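Putative beta-glucosidase (Bifidobacterium adolescentis, PDB 5WAB) hydrolyses beta-glucosidic linkages as a family 3 glycoside hydrolase and probably also releases terminal alpha-L-arabinopyranosyl units from ginsenoside Rb2. Local coordinates at residues T357-V371 and Q474-G486. Residues are numbered along the deposited sequence; the frame is centred on the assembly and turned at random.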
ATOM      1  N   THR A 357       7.296  -8.851 -19.990  1.00 42.27           N
ATOM      2  CA  THR A 357       8.365  -8.980 -20.973  1.00 43.59           C
ATOM      3  C   THR A 357       8.996 -10.365 -20.901  1.00 45.11           C
ATOM      4  O   THR A 357       9.293 -10.978 -21.932  1.00 46.94           O
ATOM      5  CB  THR A 357       9.424  -7.901 -20.755  1.00 42.15           C
ATOM      6  OG1 THR A 357       9.943  -8.002 -19.425  1.00 40.76           O
ATOM      7  CG2 THR A 357       8.818  -6.521 -20.943  1.00 42.44           C
ATOM      8  N   LYS A 358       9.218 -10.864 -19.690  1.00 45.40           N
ATOM      9  CA  LYS A 358       9.726 -12.210 -19.489  1.00 48.23           C
ATOM     10  C   LYS A 358       9.205 -12.725 -18.156  1.00 48.39           C
ATOM     11  O   LYS A 358       9.166 -11.984 -17.170  1.00 49.86           O
ATOM     12  CB  LYS A 358      11.260 -12.240 -19.524  1.00 49.99           C
ATOM     13  CG  LYS A 358      11.936 -11.425 -18.430  1.00 49.76           C
ATOM     14  CD  LYS A 358      13.423 -11.270 -18.696  1.00 51.23           C
ATOM     15  CE  LYS A 358      13.664 -10.418 -19.926  1.00 52.45           C
ATOM     16  NZ  LYS A 358      15.090 -10.440 -20.344  1.00 54.75           N
ATOM     17  N   MET A 359       8.787 -13.987 -18.133  1.00 47.26           N
ATOM     18  CA  MET A 359       8.379 -14.606 -16.882  1.00 46.19           C
ATOM     19  C   MET A 359       8.851 -16.051 -16.888  1.00 43.60           C
ATOM     20  O   MET A 359       8.584 -16.789 -17.840  1.00 43.54           O
ATOM     21  CB  MET A 359       6.860 -14.526 -16.697  1.00 47.67           C
ATOM     22  CG  MET A 359       6.385 -14.918 -15.312  1.00 47.95           C
ATOM     23  SD  MET A 359       5.934 -16.649 -15.157  1.00 50.39           S
ATOM     24  CE  MET A 359       4.636 -16.779 -16.386  1.00 52.11           C
ATOM     25  N   THR A 360       9.537 -16.452 -15.820  1.00 44.65           N
ATOM     26  CA  THR A 360      10.029 -17.817 -15.657  1.00 42.90           C
ATOM     27  C   THR A 360       9.522 -18.365 -14.333  1.00 40.70           C
ATOM     28  O   THR A 360       9.787 -17.786 -13.273  1.00 38.68           O
ATOM     29  CB  THR A 360      11.560 -17.871 -15.715  1.00 43.00           C
ATOM     30  OG1 THR A 360      12.015 -17.398 -16.990  1.00 44.97           O
ATOM     31  CG2 THR A 360      12.058 -19.297 -15.503  1.00 43.18           C
ATOM     32  N   SER A 361       8.808 -19.483 -14.394  1.00 41.22           N
ATOM     33  CA  SER A 361       8.232 -20.066 -13.196  1.00 41.07           C
ATOM     34  C   SER A 361       9.327 -20.591 -12.270  1.00 42.59           C
ATOM     35  O   SER A 361      10.512 -20.633 -12.611  1.00 47.12           O
ATOM     36  CB  SER A 361       7.270 -21.190 -13.568  1.00 41.26           C
ATOM     37  OG  SER A 361       7.973 -22.288 -14.122  1.00 41.03           O
ATOM     38  N   PHE A 362       8.905 -21.011 -11.079  1.00 40.08           N
ATOM     39  CA  PHE A 362       9.853 -21.570 -10.124  1.00 38.85           C
ATOM     40  C   PHE A 362      10.435 -22.877 -10.643  1.00 39.76           C
ATOM     41  O   PHE A 362      11.630 -23.145 -10.464  1.00 40.71           O
ATOM     42  CB  PHE A 362       9.173 -21.778  -8.770  1.00 36.94           C
ATOM     43  CG  PHE A 362      10.110 -22.218  -7.682  1.00 36.55           C
ATOM     44  CD1 PHE A 362      11.014 -21.324  -7.125  1.00 36.10           C
ATOM     45  CD2 PHE A 362      10.091 -23.525  -7.215  1.00 35.58           C
ATOM     46  CE1 PHE A 362      11.876 -21.721  -6.123  1.00 35.57           C
ATOM     47  CE2 PHE A 362      10.956 -23.930  -6.210  1.00 34.91           C
ATOM     48  CZ  PHE A 362      11.849 -23.025  -5.663  1.00 35.35           C
ATOM     49  N   LEU A 363       9.608 -23.691 -11.308  1.00 39.23           N
ATOM     50  CA  LEU A 363      10.089 -24.947 -11.875  1.00 40.79           C
ATOM     51  C   LEU A 363      11.133 -24.702 -12.958  1.00 43.77           C
ATOM     52  O   LEU A 363      12.226 -25.284 -12.927  1.00 45.17           O
ATOM     53  CB  LEU A 363       8.916 -25.755 -12.436  1.00 40.42           C
ATOM     54  CG  LEU A 363       8.021 -26.486 -11.431  1.00 38.95           C
ATOM     55  CD1 LEU A 363       7.021 -27.357 -12.168  1.00 39.65           C
ATOM     56  CD2 LEU A 363       8.849 -27.316 -10.457  1.00 38.19           C
ATOM     57  N   ASP A 364      10.810 -23.852 -13.934  1.00 44.75           N
ATOM     58  CA  ASP A 364      11.779 -23.536 -14.976  1.00 46.91           C
ATOM     59  C   ASP A 364      13.014 -22.851 -14.409  1.00 45.38           C
ATOM     60  O   ASP A 364      14.098 -22.947 -14.996  1.00 46.89           O
ATOM     61  CB  ASP A 364      11.131 -22.674 -16.056  1.00 49.59           C
ATOM     62  CG  ASP A 364      10.077 -23.423 -16.838  1.00 51.40           C
ATOM     63  OD1 ASP A 364      10.105 -24.671 -16.818  1.00 52.07           O
ATOM     64  OD2 ASP A 364       9.222 -22.770 -17.472  1.00 52.22           O
ATOM     65  N   THR A 365      12.885 -22.171 -13.267  1.00 42.39           N
ATOM     66  CA  THR A 365      14.060 -21.552 -12.663  1.00 42.28           C
ATOM     67  C   THR A 365      14.997 -22.613 -12.107  1.00 42.46           C
ATOM     68  O   THR A 365      16.209 -22.573 -12.347  1.00 43.29           O
ATOM     69  CB  THR A 365      13.649 -20.567 -11.564  1.00 40.31           C
ATOM     70  OG1 THR A 365      12.859 -19.511 -12.127  1.00 39.66           O
ATOM     71  CG2 THR A 365      14.879 -19.957 -10.914  1.00 40.04           C
ATOM     72  N   LEU A 366      14.452 -23.590 -11.382  1.00 41.76           N
ATOM     73  CA  LEU A 366      15.292 -24.667 -10.871  1.00 42.68           C
ATOM     74  C   LEU A 366      15.871 -25.498 -12.007  1.00 46.43           C
ATOM     75  O   LEU A 366      17.026 -25.935 -11.937  1.00 51.20           O
ATOM     76  CB  LEU A 366      14.502 -25.548  -9.908  1.00 41.03           C
ATOM     77  CG  LEU A 366      14.048 -24.860  -8.622  1.00 38.46           C
ATOM     78  CD1 LEU A 366      13.555 -25.894  -7.630  1.00 36.70           C
ATOM     79  CD2 LEU A 366      15.161 -24.007  -8.026  1.00 38.67           C
ATOM     80  N   ALA A 367      15.081 -25.737 -13.057  1.00 46.64           N
ATOM     81  CA  ALA A 367      15.581 -26.487 -14.206  1.00 48.59           C
ATOM     82  C   ALA A 367      16.747 -25.765 -14.874  1.00 48.90           C
ATOM     83  O   ALA A 367      17.794 -26.366 -15.142  1.00 49.95           O
ATOM     84  CB  ALA A 367      14.449 -26.724 -15.205  1.00 49.78           C
ATOM     85  N   ALA A 368      16.589 -24.466 -15.138  1.00 48.07           N
ATOM     86  CA  ALA A 368      17.652 -23.698 -15.775  1.00 49.12           C
ATOM     87  C   ALA A 368      18.881 -23.545 -14.886  1.00 49.15           C
ATOM     88  O   ALA A 368      19.946 -23.170 -15.385  1.00 51.28           O
ATOM     89  CB  ALA A 368      17.132 -22.319 -16.185  1.00 48.59           C
ATOM     90  N   ARG A 369      18.761 -23.819 -13.589  1.00 46.89           N
ATOM     91  CA  ARG A 369      19.874 -23.703 -12.660  1.00 46.80           C
ATOM     92  C   ARG A 369      20.525 -25.043 -12.343  1.00 46.18           C
ATOM     93  O   ARG A 369      21.402 -25.103 -11.475  1.00 44.47           O
ATOM     94  CB  ARG A 369      19.412 -23.034 -11.363  1.00 46.03           C
ATOM     95  CG  ARG A 369      19.031 -21.576 -11.512  1.00 45.85           C
ATOM     96  CD  ARG A 369      18.801 -20.932 -10.155  1.00 45.43           C
ATOM     97  NE  ARG A 369      18.458 -19.517 -10.274  1.00 46.28           N
ATOM     98  CZ  ARG A 369      18.503 -18.646  -9.270  1.00 45.80           C
ATOM     99  NH1 ARG A 369      18.886 -19.038  -8.061  1.00 44.77           N
ATOM    100  NH2 ARG A 369      18.170 -17.378  -9.476  1.00 45.67           N
ATOM    101  N   GLY A 370      20.123 -26.117 -13.018  1.00 48.30           N
ATOM    102  CA  GLY A 370      20.686 -27.421 -12.749  1.00 51.26           C
ATOM    103  C   GLY A 370      20.128 -28.113 -11.527  1.00 51.98           C
ATOM    104  O   GLY A 370      20.490 -29.269 -11.270  1.00 53.35           O
ATOM    105  N   VAL A 371      19.274 -27.445 -10.756  1.00 51.33           N
ATOM    106  CA  VAL A 371      18.660 -28.046  -9.577  1.00 52.04           C
ATOM    107  C   VAL A 371      17.668 -29.105 -10.045  1.00 52.54           C
ATOM    108  O   VAL A 371      16.638 -28.786 -10.645  1.00 52.52           O
ATOM    109  CB  VAL A 371      17.976 -26.989  -8.703  1.00 50.98           C
ATOM    110  CG1 VAL A 371      17.294 -27.642  -7.510  1.00 49.87           C
ATOM    111  CG2 VAL A 371      18.990 -25.951  -8.246  1.00 51.37           C
ATOM    112  N   GLN A 474       6.617 -10.492 -12.350  1.00 31.77           N
ATOM    113  CA  GLN A 474       7.129 -11.366 -13.402  1.00 32.42           C
ATOM    114  C   GLN A 474       8.441 -12.049 -13.025  1.00 32.89           C
ATOM    115  O   GLN A 474       8.813 -13.035 -13.670  1.00 34.58           O
ATOM    116  CB  GLN A 474       7.321 -10.584 -14.703  1.00 32.04           C
ATOM    117  CG  GLN A 474       8.517  -9.645 -14.701  1.00 31.71           C
ATOM    118  CD  GLN A 474       8.698  -8.948 -16.032  1.00 32.27           C
ATOM    119  OE1 GLN A 474       7.725  -8.576 -16.682  1.00 32.43           O
ATOM    120  NE2 GLN A 474       9.947  -8.785 -16.455  1.00 32.87           N
ATOM    121  N   ALA A 475       9.155 -11.550 -12.016  1.00 32.64           N
ATOM    122  CA  ALA A 475      10.455 -12.091 -11.639  1.00 34.06           C
ATOM    123  C   ALA A 475      10.403 -12.935 -10.366  1.00 34.20           C
ATOM    124  O   ALA A 475      11.435 -13.119  -9.710  1.00 34.90           O
ATOM    125  CB  ALA A 475      11.471 -10.962 -11.485  1.00 33.91           C
ATOM    126  N   GLY A 476       9.229 -13.464 -10.016  1.00 32.75           N
ATOM    127  CA  GLY A 476       9.109 -14.241  -8.792  1.00 32.12           C
ATOM    128  C   GLY A 476       9.925 -15.520  -8.814  1.00 33.72           C
ATOM    129  O   GLY A 476      10.480 -15.931  -7.792  1.00 33.49           O
ATOM    130  N   GLY A 477      10.000 -16.173  -9.972  1.00 34.64           N
ATOM    131  CA  GLY A 477      10.736 -17.409 -10.107  1.00 34.80           C
ATOM    132  C   GLY A 477      12.165 -17.326  -9.608  1.00 35.46           C
ATOM    133  O   GLY A 477      12.549 -17.991  -8.638  1.00 35.06           O
ATOM    134  N   PRO A 478      12.987 -16.503 -10.267  1.00 36.52           N
ATOM    135  CA  PRO A 478      14.375 -16.342  -9.803  1.00 36.31           C
ATOM    136  C   PRO A 478      14.478 -15.852  -8.370  1.00 35.94           C
ATOM    137  O   PRO A 478      15.378 -16.280  -7.637  1.00 37.80           O
ATOM    138  CB  PRO A 478      14.955 -15.325 -10.794  1.00 36.22           C
ATOM    139  CG  PRO A 478      14.119 -15.475 -12.019  1.00 36.51           C
ATOM    140  CD  PRO A 478      12.738 -15.780 -11.525  1.00 36.27           C
ATOM    141  N   ALA A 479      13.572 -14.968  -7.947  1.00 34.14           N
ATOM    142  CA  ALA A 479      13.640 -14.435  -6.591  1.00 32.32           C
ATOM    143  C   ALA A 479      13.406 -15.528  -5.556  1.00 32.29           C
ATOM    144  O   ALA A 479      14.069 -15.557  -4.513  1.00 32.06           O
ATOM    145  CB  ALA A 479      12.622 -13.311  -6.425  1.00 31.25           C
ATOM    146  N   LEU A 480      12.457 -16.426  -5.824  1.00 32.50           N
ATOM    147  CA  LEU A 480      12.193 -17.528  -4.905  1.00 32.11           C
ATOM    148  C   LEU A 480      13.404 -18.446  -4.788  1.00 33.57           C
ATOM    149  O   LEU A 480      13.744 -18.904  -3.690  1.00 33.40           O
ATOM    150  CB  LEU A 480      10.965 -18.308  -5.375  1.00 32.24           C
ATOM    151  CG  LEU A 480       9.607 -17.622  -5.184  1.00 32.25           C
ATOM    152  CD1 LEU A 480       8.512 -18.374  -5.936  1.00 32.84           C
ATOM    153  CD2 LEU A 480       9.266 -17.485  -3.707  1.00 31.67           C
ATOM    154  N   ALA A 481      14.073 -18.721  -5.909  1.00 33.90           N
ATOM    155  CA  ALA A 481      15.253 -19.575  -5.870  1.00 34.11           C
ATOM    156  C   ALA A 481      16.359 -18.952  -5.031  1.00 36.37           C
ATOM    157  O   ALA A 481      17.025 -19.645  -4.251  1.00 32.62           O
ATOM    158  CB  ALA A 481      15.748 -19.848  -7.290  1.00 32.99           C
ATOM    159  N   ASP A 482      16.557 -17.638  -5.164  1.00 36.39           N
ATOM    160  CA  ASP A 482      17.617 -16.958  -4.424  1.00 38.15           C
ATOM    161  C   ASP A 482      17.359 -16.972  -2.921  1.00 37.30           C
ATOM    162  O   ASP A 482      18.296 -17.109  -2.126  1.00 38.82           O
ATOM    163  CB  ASP A 482      17.759 -15.522  -4.928  1.00 39.66           C
ATOM    164  CG  ASP A 482      18.337 -15.448  -6.323  1.00 42.39           C
ATOM    165  OD1 ASP A 482      18.715 -16.506  -6.871  1.00 44.18           O
ATOM    166  OD2 ASP A 482      18.404 -14.330  -6.877  1.00 42.93           O
ATOM    167  N   VAL A 483      16.102 -16.840  -2.509  1.00 35.32           N
ATOM    168  CA  VAL A 483      15.795 -16.810  -1.084  1.00 34.60           C
ATOM    169  C   VAL A 483      15.786 -18.218  -0.505  1.00 35.99           C
ATOM    170  O   VAL A 483      16.417 -18.489   0.522  1.00 37.65           O
ATOM    171  CB  VAL A 483      14.454 -16.093  -0.842  1.00 31.64           C
ATOM    172  CG1 VAL A 483      14.022 -16.264   0.605  1.00 30.95           C
ATOM    173  CG2 VAL A 483      14.568 -14.615  -1.202  1.00 30.21           C
ATOM    174  N   ILE A 484      15.081 -19.135  -1.170  1.00 36.05           N
ATOM    175  CA  ILE A 484      14.915 -20.490  -0.652  1.00 36.24           C
ATOM    176  C   ILE A 484      16.257 -21.208  -0.581  1.00 38.85           C
ATOM    177  O   ILE A 484      16.512 -21.988   0.347  1.00 41.74           O
ATOM    178  CB  ILE A 484      13.899 -21.257  -1.520  1.00 35.75           C
ATOM    179  CG1 ILE A 484      12.499 -20.663  -1.337  1.00 35.26           C
ATOM    180  CG2 ILE A 484      13.918 -22.746  -1.207  1.00 36.53           C
ATOM    181  CD1 ILE A 484      11.461 -21.226  -2.285  1.00 30.29           C
ATOM    182  N   PHE A 485      17.145 -20.938  -1.533  1.00 38.93           N
ATOM    183  CA  PHE A 485      18.440 -21.600  -1.581  1.00 39.44           C
ATOM    184  C   PHE A 485      19.559 -20.732  -1.034  1.00 38.56           C
ATOM    185  O   PHE A 485      20.735 -21.070  -1.204  1.00 38.60           O
ATOM    186  CB  PHE A 485      18.747 -22.056  -3.004  1.00 40.76           C
ATOM    187  CG  PHE A 485      17.846 -23.154  -3.472  1.00 41.30           C
ATOM    188  CD1 PHE A 485      18.122 -24.473  -3.156  1.00 42.52           C
ATOM    189  CD2 PHE A 485      16.703 -22.868  -4.190  1.00 40.77           C
ATOM    190  CE1 PHE A 485      17.287 -25.488  -3.568  1.00 42.58           C
ATOM    191  CE2 PHE A 485      15.861 -23.877  -4.603  1.00 40.98           C
ATOM    192  CZ  PHE A 485      16.155 -25.191  -4.294  1.00 41.83           C
ATOM    193  N   GLY A 486      19.221 -19.616  -0.395  1.00 37.54           N
ATOM    194  CA  GLY A 486      20.183 -18.897   0.406  1.00 37.45           C
ATOM    195  C   GLY A 486      21.111 -17.979  -0.345  1.00 37.53           C
ATOM    196  O   GLY A 486      22.086 -17.503   0.244  1.00 37.11           O
TER
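Phe362 enters helix 476-484 as a knob into a hole, its ring seated among Gly477, Leu480, Ala481 and Ile484. With CG anti to the backbone N (chi1 -174°), the ring leans across to the neighbouring helix, where CD1 lies 3.5 Å from Leu480 CB and CZ reaches Ile484 CD1; Ala481 N stands at its edge. Beside it, Leu366 sends CD2 to within 3.5 Å of Phe485 CE2. Close approach of the backbones depends on Gly477, an instance of how a missing side chain lets two chains draw together: its CA makes a C-H...O contact of 3.3 Å with Thr360 O, and any CB there would collide with that oxygen and with Thr365 OG1.

At the more exposed margin, the extended Arg369 side chain lays one guanidinium face on Ala481 CB and closes a salt bridge. NH1 and NH2 both converge end-on upon Asp482 OD1, each at 2.8 Å, the oxygen lying in the guanidinium plane although the carboxylate is turned 36° from it. Replacing Asp482 with an alanine removes the carboxylate, and Arg369 would then probably lack its charge partner and be freer to swing off Ala481. Ahead of both helices, the Gln474 amide donates through NE2 to Thr357 OG1 (3.1 Å, in the amide plane), while Asp305 and Cys70 hold the same amide from outside.

Behind this first shell, Ser361 OG N-caps helix 362-368 by accepting from Asp364 N, while Ser361 O receives Thr365 N and Thr365 OG1 from opposite faces, which fixes the hydroxyl beside Gly477.

The helices cross at -61° with axes 8.2 Å apart, within the C-terminal alpha/beta sandwich domain. Phe362, Leu480 and Ile484 also pack on strand 403-409 of its six-stranded mixed sheet, Leu366 meets strand 373-376, and Ala479 rests against helix 301-313.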